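Local coordinates for protein rubber oxygenase (Streptomyces sp., PDB 5O1L) that cleaves the carbon-carbon double bonds of poly(cis-1,4-isoprene) rubber with dioxygen, using a non-covalently bound b-type heme, at residues A[324-329]-A[353-358]; A[359-362]-A[368-371]; A[61-66]-A[194-199]; A[74-79]-A[398-403]; A[230-235]-A[284-289]. All coordinates share one frame; numbering follows the deposited sequence.

Contact 1: residues A[324-329]-A[353-358]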
# COMPACT_ATOMS: atom_id res chain seq x y z
N GLY A 324 -7.31 -15.09 11.84
CA GLY A 324 -8.22 -14.28 12.53
C GLY A 324 -7.64 -13.72 13.80
O GLY A 324 -7.82 -12.54 14.09
N ALA A 325 -7.01 -14.58 14.58
CA ALA A 325 -6.51 -14.16 15.85
C ALA A 325 -5.37 -13.16 15.67
O ALA A 325 -5.36 -12.19 16.34
CB ALA A 325 -6.04 -15.37 16.66
N PHE A 326 -4.44 -13.47 14.79
CA PHE A 326 -3.32 -12.57 14.58
C PHE A 326 -3.77 -11.26 13.95
O PHE A 326 -3.28 -10.17 14.31
CB PHE A 326 -2.21 -13.23 13.77
CG PHE A 326 -0.93 -12.42 13.77
CD1 PHE A 326 -0.19 -12.38 14.93
CD2 PHE A 326 -0.56 -11.72 12.69
CE1 PHE A 326 0.97 -11.66 15.00
CE2 PHE A 326 0.61 -10.89 12.79
CZ PHE A 326 1.27 -10.88 13.91
N SER A 327 -4.76 -11.33 13.05
CA SER A 327 -5.23 -10.09 12.42
C SER A 327 -6.01 -9.21 13.42
O SER A 327 -5.93 -7.98 13.42
CB SER A 327 -6.06 -10.40 11.23
OG SER A 327 -5.28 -11.11 10.30
N ARG A 328 -6.79 -9.79 14.33
CA ARG A 328 -7.46 -9.06 15.34
C ARG A 328 -6.48 -8.46 16.30
O ARG A 328 -6.66 -7.33 16.73
CB ARG A 328 -8.47 -9.96 16.10
CG ARG A 328 -9.68 -10.26 15.25
CD ARG A 328 -10.67 -11.18 15.96
NE ARG A 328 -11.18 -10.50 17.08
CZ ARG A 328 -12.16 -9.58 17.07
NH1 ARG A 328 -12.90 -9.37 16.02
NH2 ARG A 328 -12.40 -8.90 18.17
N TYR A 329 -5.42 -9.17 16.64
CA TYR A 329 -4.39 -8.63 17.52
C TYR A 329 -3.72 -7.41 16.84
O TYR A 329 -3.41 -6.44 17.54
CB TYR A 329 -3.37 -9.74 17.73
CG TYR A 329 -2.11 -9.28 18.42
CD1 TYR A 329 -2.12 -8.86 19.70
CD2 TYR A 329 -0.89 -9.34 17.75
CE1 TYR A 329 -0.96 -8.41 20.29
CE2 TYR A 329 0.27 -8.98 18.34
CZ TYR A 329 0.25 -8.54 19.59
OH TYR A 329 1.46 -8.13 20.18
N THR A 353 0.10 -11.94 25.04
CA THR A 353 1.05 -12.19 26.11
C THR A 353 2.41 -12.61 25.61
O THR A 353 3.42 -12.32 26.29
CB THR A 353 0.53 -13.07 27.26
OG1 THR A 353 0.33 -14.38 26.85
CG2 THR A 353 -0.78 -12.55 27.67
N ALA A 354 2.50 -13.31 24.48
CA ALA A 354 3.77 -13.91 24.11
C ALA A 354 4.38 -13.38 22.83
O ALA A 354 5.60 -13.52 22.64
CB ALA A 354 3.64 -15.41 23.99
N TRP A 355 3.62 -12.77 21.94
CA TRP A 355 4.23 -12.28 20.71
C TRP A 355 5.32 -11.25 21.01
O TRP A 355 6.38 -11.33 20.38
CB TRP A 355 3.19 -11.67 19.75
CG TRP A 355 3.74 -11.12 18.44
CD1 TRP A 355 3.82 -9.80 18.01
CD2 TRP A 355 4.21 -11.92 17.35
NE1 TRP A 355 4.36 -9.79 16.78
CE2 TRP A 355 4.57 -11.06 16.32
CE3 TRP A 355 4.31 -13.28 17.15
CZ2 TRP A 355 5.08 -11.53 15.10
CZ3 TRP A 355 4.84 -13.77 15.90
CH2 TRP A 355 5.24 -12.87 14.94
N PRO A 356 5.14 -10.37 22.00
CA PRO A 356 6.27 -9.43 22.27
C PRO A 356 7.51 -10.15 22.78
O PRO A 356 8.60 -9.62 22.64
CB PRO A 356 5.69 -8.48 23.30
CG PRO A 356 4.22 -8.61 23.24
CD PRO A 356 3.90 -9.97 22.68
N LEU A 357 7.36 -11.34 23.36
CA LEU A 357 8.52 -12.11 23.80
C LEU A 357 9.24 -12.69 22.63
O LEU A 357 10.48 -12.72 22.61
CB LEU A 357 8.14 -13.22 24.80
CG LEU A 357 7.43 -12.70 26.06
CD1 LEU A 357 6.88 -13.88 26.79
CD2 LEU A 357 8.47 -11.91 26.84
N LEU A 358 8.48 -13.15 21.64
CA LEU A 358 9.13 -13.68 20.42
C LEU A 358 9.87 -12.55 19.75
O LEU A 358 10.98 -12.72 19.29
CB LEU A 358 8.10 -14.24 19.49
CG LEU A 358 7.92 -15.75 19.60
CD1 LEU A 358 7.24 -16.10 20.86
CD2 LEU A 358 7.19 -16.38 18.40
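The indole of Trp355 is met by two aromatic side chains of one other helix, Phe326 over a face and the Tyr329 hydroxyl at an edge, although the segment axes stay 12.6 Å apart. Phe326 comes edge first: its CE1 lies over the centre of the indole, 3.9 Å from Trp355 CE2, and CZ reaches CZ2. With the two planes at 69° and the centroid of the six-membered ring 5.1 Å from that of Phe326, this is a T-shaped pair, ring hydrogens directed at the pi cloud. Three bulky rings suit a gap that smaller apolar residues could hardly span. They form an aromatic cluster between helices 320-331 and 345-362, whose segments 324-329 and 353-358 run at 81°, and Trp245 extends it by meeting both Tyr329 and Trp355. Tyr329 keeps its CG anti to the backbone N (chi1 170°), which carries the ring across to the pyrrole side of the indole. There Tyr329 CE2 packs 3.7 Å from Trp355 CD1, and its OH sits near the indole plane at 3.6 Å from the same CD1. That oxygen also touches CD of Pro356, 3.9 Å away, where the helix kinks. Leu382 of helix 373-393 packs on both Phe326 and Trp355.

Contact 2: residues A[359-362]-A[368-371]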
# COMPACT_ATOMS: atom_id res chain seq x y z
N VAL A 359 9.25 -11.36 19.70
CA VAL A 359 9.92 -10.24 19.06
C VAL A 359 11.22 -9.91 19.81
O VAL A 359 12.28 -9.72 19.20
CB VAL A 359 8.97 -9.03 18.98
CG1 VAL A 359 9.73 -7.82 18.47
CG2 VAL A 359 7.79 -9.40 18.03
N ALA A 360 11.14 -9.79 21.14
CA ALA A 360 12.34 -9.50 21.89
C ALA A 360 13.43 -10.52 21.71
O ALA A 360 14.60 -10.22 21.66
CB ALA A 360 12.01 -9.33 23.35
N PHE A 361 13.04 -11.79 21.63
CA PHE A 361 14.02 -12.86 21.37
C PHE A 361 14.67 -12.65 19.99
O PHE A 361 15.88 -12.75 19.83
CB PHE A 361 13.33 -14.22 21.42
CG PHE A 361 14.20 -15.35 21.01
CD1 PHE A 361 15.29 -15.66 21.78
CD2 PHE A 361 13.90 -16.09 19.88
CE1 PHE A 361 16.14 -16.68 21.40
CE2 PHE A 361 14.70 -17.18 19.54
CZ PHE A 361 15.82 -17.42 20.25
N ARG A 362 13.85 -12.40 18.97
CA ARG A 362 14.41 -12.22 17.61
C ARG A 362 15.29 -10.98 17.47
O ARG A 362 16.20 -10.97 16.67
CB ARG A 362 13.31 -12.20 16.59
CG ARG A 362 12.54 -13.52 16.47
CD ARG A 362 13.43 -14.62 16.13
NE ARG A 362 12.62 -15.85 15.95
CZ ARG A 362 13.19 -17.05 15.83
NH1 ARG A 362 14.49 -17.15 15.82
NH2 ARG A 362 12.41 -18.07 15.65
N LEU A 368 15.84 -17.27 24.91
CA LEU A 368 14.73 -17.99 24.39
C LEU A 368 13.58 -18.14 25.41
O LEU A 368 13.79 -18.73 26.50
CB LEU A 368 15.22 -19.39 24.01
CG LEU A 368 14.14 -20.28 23.46
CD1 LEU A 368 13.82 -19.90 22.10
CD2 LEU A 368 14.55 -21.75 23.60
N PRO A 369 12.39 -17.61 25.13
CA PRO A 369 11.34 -17.55 26.08
C PRO A 369 10.49 -18.79 26.05
O PRO A 369 10.30 -19.41 25.01
CB PRO A 369 10.52 -16.31 25.63
CG PRO A 369 10.69 -16.28 24.16
CD PRO A 369 12.09 -16.78 23.92
N ALA A 370 9.95 -19.14 27.21
CA ALA A 370 9.03 -20.27 27.34
C ALA A 370 7.66 -19.76 26.98
O ALA A 370 7.07 -18.99 27.71
CB ALA A 370 9.00 -20.73 28.82
N VAL A 371 7.22 -20.02 25.78
CA VAL A 371 5.91 -19.58 25.33
C VAL A 371 5.17 -20.81 24.80
O VAL A 371 5.76 -21.81 24.51
CB VAL A 371 6.00 -18.47 24.22
CG1 VAL A 371 6.69 -17.20 24.74
CG2 VAL A 371 6.78 -18.94 23.02
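A short loop leaves the C-terminal end of helix 345-362 and turns back against its last turn, where Phe361 packs on Leu368 and Pro369. The phenyl and leucine side chains lie side by side, pointing the same way. Leu368 CD1 stands over one face of the ring, 4.0 Å from its centroid and 23° off the normal, a CH-pi contact displaced toward the CZ and CE2 rim, with CZ 3.7 Å from the methyl. Over the same face, at the opposite rim, Phe361 CD1 rests 3.5 Å from Leu368 CA, so the loop backbone is covered too. Having CG anti to the backbone N (chi1 173°) swings the phenyl toward the loop, while Phe361 CB supports Pro369 CD at 3.8 Å. Proline suits this place, offering apolar CH groups and no N-H that would need a partner. Trp376 of helix 373-393 touches both Phe361 and Leu368, tying the turn to that helix. A serine in place of Phe361 would probably leave the Leu368 methyl without its aromatic face and the loop less firmly held. With no polar bond across it, the contact rests on dispersion and buried apolar surface.

Contact 3: residues A[61-66]-A[194-199]. With HEM (protoporphyrin IX containing Fe), chain C.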
# COMPACT_ATOMS: atom_id res chain seq x y z
N PRO A 61 -5.32 13.12 -18.53
CA PRO A 61 -5.69 13.35 -19.95
C PRO A 61 -4.93 12.44 -20.91
O PRO A 61 -5.50 12.07 -21.95
CB PRO A 61 -5.32 14.81 -20.18
CG PRO A 61 -4.49 15.24 -19.01
CD PRO A 61 -4.77 14.34 -17.88
N VAL A 62 -3.70 12.09 -20.57
CA VAL A 62 -2.92 11.18 -21.41
C VAL A 62 -3.55 9.82 -21.48
O VAL A 62 -3.74 9.22 -22.58
CB VAL A 62 -1.45 11.14 -21.00
CG1 VAL A 62 -0.72 10.07 -21.82
CG2 VAL A 62 -0.82 12.55 -21.17
N LEU A 63 -3.88 9.24 -20.33
CA LEU A 63 -4.49 7.94 -20.31
C LEU A 63 -5.87 7.89 -20.93
O LEU A 63 -6.22 6.90 -21.57
CB LEU A 63 -4.45 7.31 -18.91
CG LEU A 63 -3.20 6.47 -18.64
CD1 LEU A 63 -3.06 5.24 -19.52
CD2 LEU A 63 -1.97 7.32 -18.70
N ALA A 64 -6.63 8.98 -20.78
CA ALA A 64 -7.94 9.06 -21.37
C ALA A 64 -7.75 8.99 -22.90
O ALA A 64 -8.50 8.24 -23.54
CB ALA A 64 -8.62 10.36 -20.97
N ALA A 65 -6.77 9.68 -23.43
CA ALA A 65 -6.51 9.72 -24.90
C ALA A 65 -6.04 8.37 -25.39
O ALA A 65 -6.56 7.85 -26.40
CB ALA A 65 -5.53 10.78 -25.26
N VAL A 66 -5.12 7.73 -24.66
CA VAL A 66 -4.65 6.40 -25.00
C VAL A 66 -5.80 5.39 -25.05
O VAL A 66 -5.94 4.63 -26.04
CB VAL A 66 -3.51 5.96 -24.05
CG1 VAL A 66 -3.17 4.49 -24.23
CG2 VAL A 66 -2.30 6.89 -24.27
N THR A 194 1.81 2.10 -12.13
CA THR A 194 0.69 2.29 -11.23
C THR A 194 0.01 3.60 -11.46
O THR A 194 -1.22 3.70 -11.46
CB THR A 194 1.15 2.11 -9.77
OG1 THR A 194 1.74 0.80 -9.58
CG2 THR A 194 -0.02 2.40 -8.80
N ARG A 195 0.82 4.67 -11.60
CA ARG A 195 0.25 5.97 -11.89
C ARG A 195 -0.63 5.94 -13.13
O ARG A 195 -1.72 6.53 -13.19
CB ARG A 195 1.39 6.95 -11.98
CG ARG A 195 1.06 8.36 -12.12
CD ARG A 195 2.25 9.23 -11.88
NE ARG A 195 1.79 10.53 -12.16
CZ ARG A 195 2.52 11.58 -12.38
NH1 ARG A 195 3.80 11.47 -12.41
NH2 ARG A 195 1.94 12.74 -12.66
N MET A 196 -0.18 5.21 -14.14
CA MET A 196 -0.93 5.08 -15.39
C MET A 196 -2.21 4.21 -15.19
O MET A 196 -3.29 4.60 -15.70
CB MET A 196 -0.08 4.45 -16.49
CG MET A 196 1.11 5.27 -16.92
SD MET A 196 2.29 4.33 -17.97
CE MET A 196 1.17 3.68 -19.18
N VAL A 197 -2.11 3.12 -14.44
CA VAL A 197 -3.28 2.31 -14.09
C VAL A 197 -4.31 3.19 -13.39
O VAL A 197 -5.51 3.22 -13.74
CB VAL A 197 -2.97 1.07 -13.26
CG1 VAL A 197 -4.24 0.41 -12.78
CG2 VAL A 197 -2.12 0.13 -14.06
N HIS A 198 -3.90 3.94 -12.34
CA HIS A 198 -4.84 4.74 -11.63
C HIS A 198 -5.49 5.76 -12.59
O HIS A 198 -6.67 6.00 -12.45
CB HIS A 198 -4.12 5.44 -10.45
CG HIS A 198 -3.81 4.55 -9.29
ND1 HIS A 198 -2.90 4.92 -8.33
CD2 HIS A 198 -4.35 3.36 -8.88
CE1 HIS A 198 -2.88 3.96 -7.41
NE2 HIS A 198 -3.72 3.00 -7.71
N ALA A 199 -4.72 6.38 -13.46
CA ALA A 199 -5.25 7.34 -14.39
C ALA A 199 -6.29 6.69 -15.34
O ALA A 199 -7.34 7.29 -15.63
CB ALA A 199 -4.12 7.99 -15.14
CHA HEM C . -4.22 -0.54 -9.22
CHB HEM C . -1.02 0.54 -5.89
CHC HEM C . -4.05 3.71 -3.99
CHD HEM C . -7.53 1.86 -6.69
C1A HEM C . -3.10 -0.44 -8.48
C2A HEM C . -1.91 -1.19 -8.81
C3A HEM C . -1.02 -0.91 -7.84
C4A HEM C . -1.58 0.01 -6.97
CMA HEM C . 0.36 -1.52 -7.77
CAA HEM C . -1.68 -2.15 -10.00
CBA HEM C . -2.23 -3.54 -9.66
CGA HEM C . -1.64 -4.55 -10.57
O1A HEM C . -2.17 -4.57 -11.69
O2A HEM C . -0.65 -5.28 -10.18
C1B HEM C . -1.56 1.54 -5.10
C2B HEM C . -0.84 2.13 -4.02
C3B HEM C . -1.63 3.04 -3.47
C4B HEM C . -2.90 3.01 -4.19
CMB HEM C . 0.57 1.82 -3.58
CAB HEM C . -1.49 4.03 -2.43
CBB HEM C . -0.33 4.29 -1.64
C1C HEM C . -5.30 3.50 -4.57
C2C HEM C . -6.51 4.10 -4.05
C3C HEM C . -7.47 3.58 -4.85
C4C HEM C . -6.82 2.63 -5.74
CMC HEM C . -6.61 5.16 -2.98
CAC HEM C . -8.92 3.82 -4.78
CBC HEM C . -9.64 4.76 -4.05
C1D HEM C . -6.92 1.04 -7.60
C2D HEM C . -7.64 0.35 -8.69
C3D HEM C . -6.74 -0.32 -9.40
C4D HEM C . -5.45 -0.03 -8.79
CMD HEM C . -9.12 0.40 -8.82
CAD HEM C . -7.01 -1.23 -10.63
CBD HEM C . -7.34 -2.61 -10.10
CGD HEM C . -7.69 -3.52 -11.28
O1D HEM C . -6.95 -4.51 -11.47
O2D HEM C . -8.66 -3.31 -12.06
NA HEM C . -2.88 0.32 -7.37
NB HEM C . -2.78 2.09 -5.12
NC HEM C . -5.48 2.58 -5.57
ND HEM C . -5.59 0.84 -7.75
FE HEM C . -4.19 1.48 -6.48
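Leu63 of helix 59-68 and Met196 of helix 187-204 cross at about a right angle, and Ala199, one turn after Met196, meets the base of the leucine. The CD2 branch of Leu63 reaches Met196 CB at 4.1 Å, Leu63 CB lies 3.8 Å from Ala199 CB, and Leu63 CG rests 3.5 Å from the carbonyl oxygen of Met196. The small methyl of Ala199 is what lets the backbones come close, the CA atoms of Leu63 and Ala199 being 6.0 Å apart. Cutting Leu63 back to an alanine is likely to open a gap beside Met196 and leave its CB and CG without their apolar neighbour. On the far side of helix 187-204, His198 points away from Leu63 and binds the heme iron through NE2 at 2.0 Å as an axial ligand. The imidazole is steadied on one face by Thr194 CG2, 3.5 Å above its plane. Thr194 also brings OG1 to 3.3 Å from the heme methyl carbon CMA, and Val197 CG1 packs on the meso carbon CHA at 3.7 Å. Arg195, salt-bridged to Asp56 and Glu58, ties the helix to the residues just ahead of helix 59-68. Helix 187-204 thus has an apolar side that accepts Leu63 and another that coordinates iron, so the packing behind probably helps to fix the proximal histidine.

Contact 4: residues A[74-79]-A[398-403]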
# COMPACT_ATOMS: atom_id res chain seq x y z
N ALA A 74 -1.67 -2.45 -27.62
CA ALA A 74 -0.31 -2.20 -28.09
C ALA A 74 0.58 -1.63 -27.01
O ALA A 74 1.67 -2.11 -26.80
CB ALA A 74 -0.30 -1.29 -29.30
N VAL A 75 0.07 -0.62 -26.32
CA VAL A 75 0.79 -0.08 -25.17
C VAL A 75 1.09 -1.14 -24.15
O VAL A 75 2.21 -1.21 -23.66
CB VAL A 75 0.03 1.11 -24.53
CG1 VAL A 75 0.69 1.50 -23.19
CG2 VAL A 75 0.06 2.30 -25.41
N ASN A 76 0.15 -2.01 -23.81
CA ASN A 76 0.49 -3.07 -22.84
C ASN A 76 1.59 -3.95 -23.35
O ASN A 76 2.46 -4.36 -22.62
CB ASN A 76 -0.71 -3.85 -22.40
CG ASN A 76 -1.56 -3.08 -21.39
OD1 ASN A 76 -1.06 -2.14 -20.71
ND2 ASN A 76 -2.84 -3.43 -21.33
N ALA A 77 1.53 -4.31 -24.63
CA ALA A 77 2.56 -5.17 -25.17
C ALA A 77 3.94 -4.51 -25.22
O ALA A 77 4.92 -5.15 -25.03
CB ALA A 77 2.13 -5.61 -26.58
N LEU A 78 3.99 -3.20 -25.47
CA LEU A 78 5.25 -2.45 -25.40
C LEU A 78 5.76 -2.35 -24.00
O LEU A 78 6.92 -2.62 -23.71
CB LEU A 78 5.05 -1.07 -25.98
CG LEU A 78 4.91 -1.05 -27.48
CD1 LEU A 78 4.28 0.27 -27.91
CD2 LEU A 78 6.29 -1.32 -28.09
N LEU A 79 4.87 -2.04 -23.07
CA LEU A 79 5.31 -1.84 -21.68
C LEU A 79 5.69 -3.09 -20.97
O LEU A 79 6.46 -3.04 -20.01
CB LEU A 79 4.29 -1.04 -20.92
CG LEU A 79 4.34 0.43 -21.47
CD1 LEU A 79 3.44 1.26 -20.61
CD2 LEU A 79 5.71 1.11 -21.61
N ILE A 398 2.33 -5.13 -14.89
CA ILE A 398 1.18 -4.30 -14.58
C ILE A 398 0.64 -3.79 -15.89
O ILE A 398 1.33 -3.04 -16.62
CB ILE A 398 1.60 -3.14 -13.66
CG1 ILE A 398 2.09 -3.68 -12.34
CG2 ILE A 398 0.47 -2.12 -13.50
CD1 ILE A 398 2.64 -2.58 -11.43
N ASP A 399 -0.59 -4.17 -16.19
CA ASP A 399 -1.24 -3.76 -17.46
C ASP A 399 -2.23 -2.65 -17.23
O ASP A 399 -2.91 -2.64 -16.23
CB ASP A 399 -2.00 -4.93 -18.06
CG ASP A 399 -1.07 -6.01 -18.68
OD1 ASP A 399 0.09 -5.74 -19.19
OD2 ASP A 399 -1.53 -7.17 -18.72
N ILE A 400 -2.37 -1.79 -18.19
CA ILE A 400 -3.38 -0.74 -18.20
C ILE A 400 -4.70 -1.40 -18.48
O ILE A 400 -4.79 -2.20 -19.41
CB ILE A 400 -3.09 0.32 -19.27
CG1 ILE A 400 -1.74 0.96 -19.05
CG2 ILE A 400 -4.21 1.38 -19.33
CD1 ILE A 400 -1.32 1.89 -20.14
N PRO A 401 -5.76 -1.12 -17.72
CA PRO A 401 -7.07 -1.67 -18.07
C PRO A 401 -7.68 -0.92 -19.25
O PRO A 401 -7.34 0.22 -19.54
CB PRO A 401 -7.92 -1.37 -16.84
CG PRO A 401 -7.22 -0.23 -16.16
CD PRO A 401 -5.75 -0.37 -16.42
N ASP A 402 -8.68 -1.50 -19.89
CA ASP A 402 -9.38 -0.80 -20.97
C ASP A 402 -10.91 -0.93 -20.78
O ASP A 402 -11.39 -1.31 -19.69
CB ASP A 402 -8.87 -1.48 -22.26
CG ASP A 402 -9.09 -0.66 -23.52
OD1 ASP A 402 -9.64 0.46 -23.44
OD2 ASP A 402 -8.73 -1.19 -24.60
N VAL A 403 -11.70 -0.63 -21.81
CA VAL A 403 -13.15 -1.01 -21.92
C VAL A 403 -14.05 -0.11 -21.09
O VAL A 403 -14.90 0.59 -21.65
CB VAL A 403 -13.48 -2.52 -21.67
CG1 VAL A 403 -12.48 -3.43 -22.38
CG2 VAL A 403 -13.66 -2.90 -20.20
O HOH W 1 2.17 -4.43 -19.93
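Helix 72-79 passes the irregular C-terminal tail with Asn76 opposite Asp399, their CA atoms 5.7 Å apart. Asn76 reaches over to Ile400 with both ends of its amide. Asn76 OD1 accepts from Ile400 N at 2.9 Å, the N-H tilted 26° from the carbonyl plane, while its ND2 donates to Ile400 O at 3.0 Å. The second bond is the straighter, 172° at the hydrogen, and uses a lone pair of the peptide oxygen in its carbonyl plane; that oxygen lies almost in the amide plane of Asn76. Two bonds of opposite sense fix the flip of the amide, and asparagine suits the place because it supplies a donor and an acceptor on a short stem. The pairing resembles one rung of a beta-ladder, a side-chain amide standing in for a neighbouring strand, pinning extended residues to a helix in an otherwise helical fold. Its CG anti to the carbonyl carbon (chi1 -76°), Asn76 sends this amide straight at the tail. A water donates to Asn76 O at 2.7 Å and to Asp399 OD1 at 2.6 Å, bridging helix and carboxylate. Beside the polar pair, Ile400 turns its CD1 to Val75 CG1, 3.7 Å away, and is further covered by Leu63 and Met196. Ile398, earlier in the tail, touches the heme.

Contact 5: residues A[230-235]-A[284-289]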
# COMPACT_ATOMS: atom_id res chain seq x y z
N THR A 230 -4.82 5.68 1.91
CA THR A 230 -4.25 4.37 1.67
C THR A 230 -2.76 4.36 2.15
O THR A 230 -2.27 3.41 2.80
CB THR A 230 -4.50 3.93 0.24
OG1 THR A 230 -5.91 3.67 0.17
CG2 THR A 230 -3.71 2.69 -0.03
N TRP A 231 -2.03 5.44 1.84
CA TRP A 231 -0.65 5.53 2.30
C TRP A 231 -0.54 5.40 3.86
O TRP A 231 0.34 4.71 4.38
CB TRP A 231 -0.11 6.90 1.85
CG TRP A 231 1.34 7.15 2.02
CD1 TRP A 231 2.31 7.03 1.05
CD2 TRP A 231 2.03 7.69 3.14
NE1 TRP A 231 3.54 7.45 1.52
CE2 TRP A 231 3.40 7.83 2.83
CE3 TRP A 231 1.66 8.04 4.43
CZ2 TRP A 231 4.31 8.40 3.69
CZ3 TRP A 231 2.58 8.58 5.30
CH2 TRP A 231 3.90 8.71 4.96
N HIS A 232 -1.48 6.03 4.58
CA HIS A 232 -1.48 5.93 6.04
C HIS A 232 -1.80 4.53 6.52
O HIS A 232 -1.29 4.13 7.57
CB HIS A 232 -2.43 6.93 6.61
CG HIS A 232 -1.85 8.30 6.61
ND1 HIS A 232 -0.70 8.66 7.24
CD2 HIS A 232 -2.28 9.43 5.97
CE1 HIS A 232 -0.46 9.94 7.01
NE2 HIS A 232 -1.42 10.43 6.26
N SER A 233 -2.56 3.78 5.74
CA SER A 233 -2.89 2.36 6.06
C SER A 233 -1.69 1.46 5.84
O SER A 233 -1.72 0.35 6.38
CB SER A 233 -4.07 1.87 5.25
OG SER A 233 -3.73 1.48 3.96
N LEU A 234 -0.67 1.96 5.19
CA LEU A 234 0.57 1.27 4.90
C LEU A 234 1.67 1.82 5.74
O LEU A 234 1.86 1.31 6.85
CB LEU A 234 0.89 1.42 3.38
CG LEU A 234 -0.07 0.62 2.52
CD1 LEU A 234 -0.08 1.12 1.07
CD2 LEU A 234 0.35 -0.85 2.54
N ALA A 235 2.35 2.86 5.35
CA ALA A 235 3.52 3.40 6.08
C ALA A 235 3.25 3.70 7.56
O ALA A 235 3.94 3.22 8.44
CB ALA A 235 4.01 4.63 5.41
N ALA A 284 -0.16 12.41 13.10
CA ALA A 284 -1.34 13.24 13.39
C ALA A 284 -2.37 13.20 12.27
O ALA A 284 -3.56 13.10 12.53
CB ALA A 284 -0.88 14.64 13.63
N GLN A 285 -1.90 13.19 11.04
CA GLN A 285 -2.79 13.10 9.89
C GLN A 285 -3.58 11.80 9.83
O GLN A 285 -4.76 11.80 9.57
CB GLN A 285 -2.08 13.40 8.62
CG GLN A 285 -2.95 13.39 7.38
CD GLN A 285 -2.20 13.85 6.20
OE1 GLN A 285 -1.51 13.10 5.52
NE2 GLN A 285 -2.18 15.17 6.00
N SER A 286 -2.91 10.67 10.06
CA SER A 286 -3.59 9.37 10.05
C SER A 286 -4.78 9.35 11.00
O SER A 286 -5.83 8.83 10.63
CB SER A 286 -2.57 8.34 10.39
OG SER A 286 -3.24 7.04 10.34
N LYS A 287 -4.61 9.96 12.18
CA LYS A 287 -5.71 9.97 13.15
C LYS A 287 -6.92 10.70 12.61
O LYS A 287 -8.03 10.32 12.95
CB LYS A 287 -5.25 10.60 14.45
CG LYS A 287 -4.36 9.71 15.22
CD LYS A 287 -3.83 10.40 16.51
CE LYS A 287 -2.93 9.46 17.31
NZ LYS A 287 -1.57 9.23 16.70
N GLN A 288 -6.72 11.72 11.78
CA GLN A 288 -7.81 12.52 11.26
C GLN A 288 -8.37 11.99 9.97
O GLN A 288 -9.55 12.17 9.67
CB GLN A 288 -7.33 13.92 11.01
CG GLN A 288 -8.41 14.96 11.16
CD GLN A 288 -7.79 16.32 10.99
OE1 GLN A 288 -7.13 16.86 11.89
NE2 GLN A 288 -7.96 16.85 9.86
N VAL A 289 -7.54 11.41 9.11
CA VAL A 289 -7.99 11.04 7.77
C VAL A 289 -8.20 9.58 7.51
O VAL A 289 -8.90 9.27 6.56
CB VAL A 289 -7.11 11.60 6.66
CG1 VAL A 289 -6.88 13.10 6.83
CG2 VAL A 289 -5.81 10.87 6.57
O HOH W 2 -2.05 4.62 10.30
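NE2 of His232 donates to Gln285 OE1 over 2.8 Å, in a nearly linear bond of 175° that enters on a lone pair in the plane of the amide carbonyl. The oxygen lies in the imidazole plane as well, yet ring and amide planes stand 85° apart, so the glutamine meets the ring edge crosswise. Gln285 gets there with CG anti to the backbone N and the chain extended. Its NE2 is engaged by Thr35, which fixes which end of the amide faces the histidine. The other imidazole nitrogen, His232 ND1, is bonded to Thr236, so both have partners and the buried ring is held against rotation. Histidine suits the place as a flat group with a polar atom at either side of its rim. One face of the ring lies under the backbone of helix 279-289, with Ser286 N 3.9 Å above its centre, and the opposite face is covered by Trp231 CE3. Ser286 CB packs 3.7 Å from His232 ND1, and Val289 CG2 comes obliquely to its CD2 at 3.9 Å. A water bridges the helices, donating to His232 O and hydrogen-bonded to Ser286 OG. Segments 230-235 and 284-289, of helices 224-244 and 279-289, cross at 126° with axes 9.9 Å apart; helix 251-267 packs on Trp231 and helix 127-142 on Ser233 and Leu234, while Thr230 touches the heme.

How the contacts relate
Four of the five contacts form two touching pairs on opposite sides of the chain's centre; the centre of contact 5 lies about 11 Å from it. Contacts 1 and 2 share helix 345-362, come one after the other along the chain, and touch where Val371 packs on Ala354 and Leu358. Contacts 3 and 4 lie 10 Å apart between centres and meet through Met196, Val197 and the tail; their segments alternate in sequence. Contact 4 joins residues more than 300 apart, enclosing contacts 1, 2 and 5 in its loop and bringing the C-terminal tail beside helix 187-204. The heme is thus bordered by contacts 3, 4 and 5, whereas contacts 1 and 2 lie remote from it, around helix 345-362.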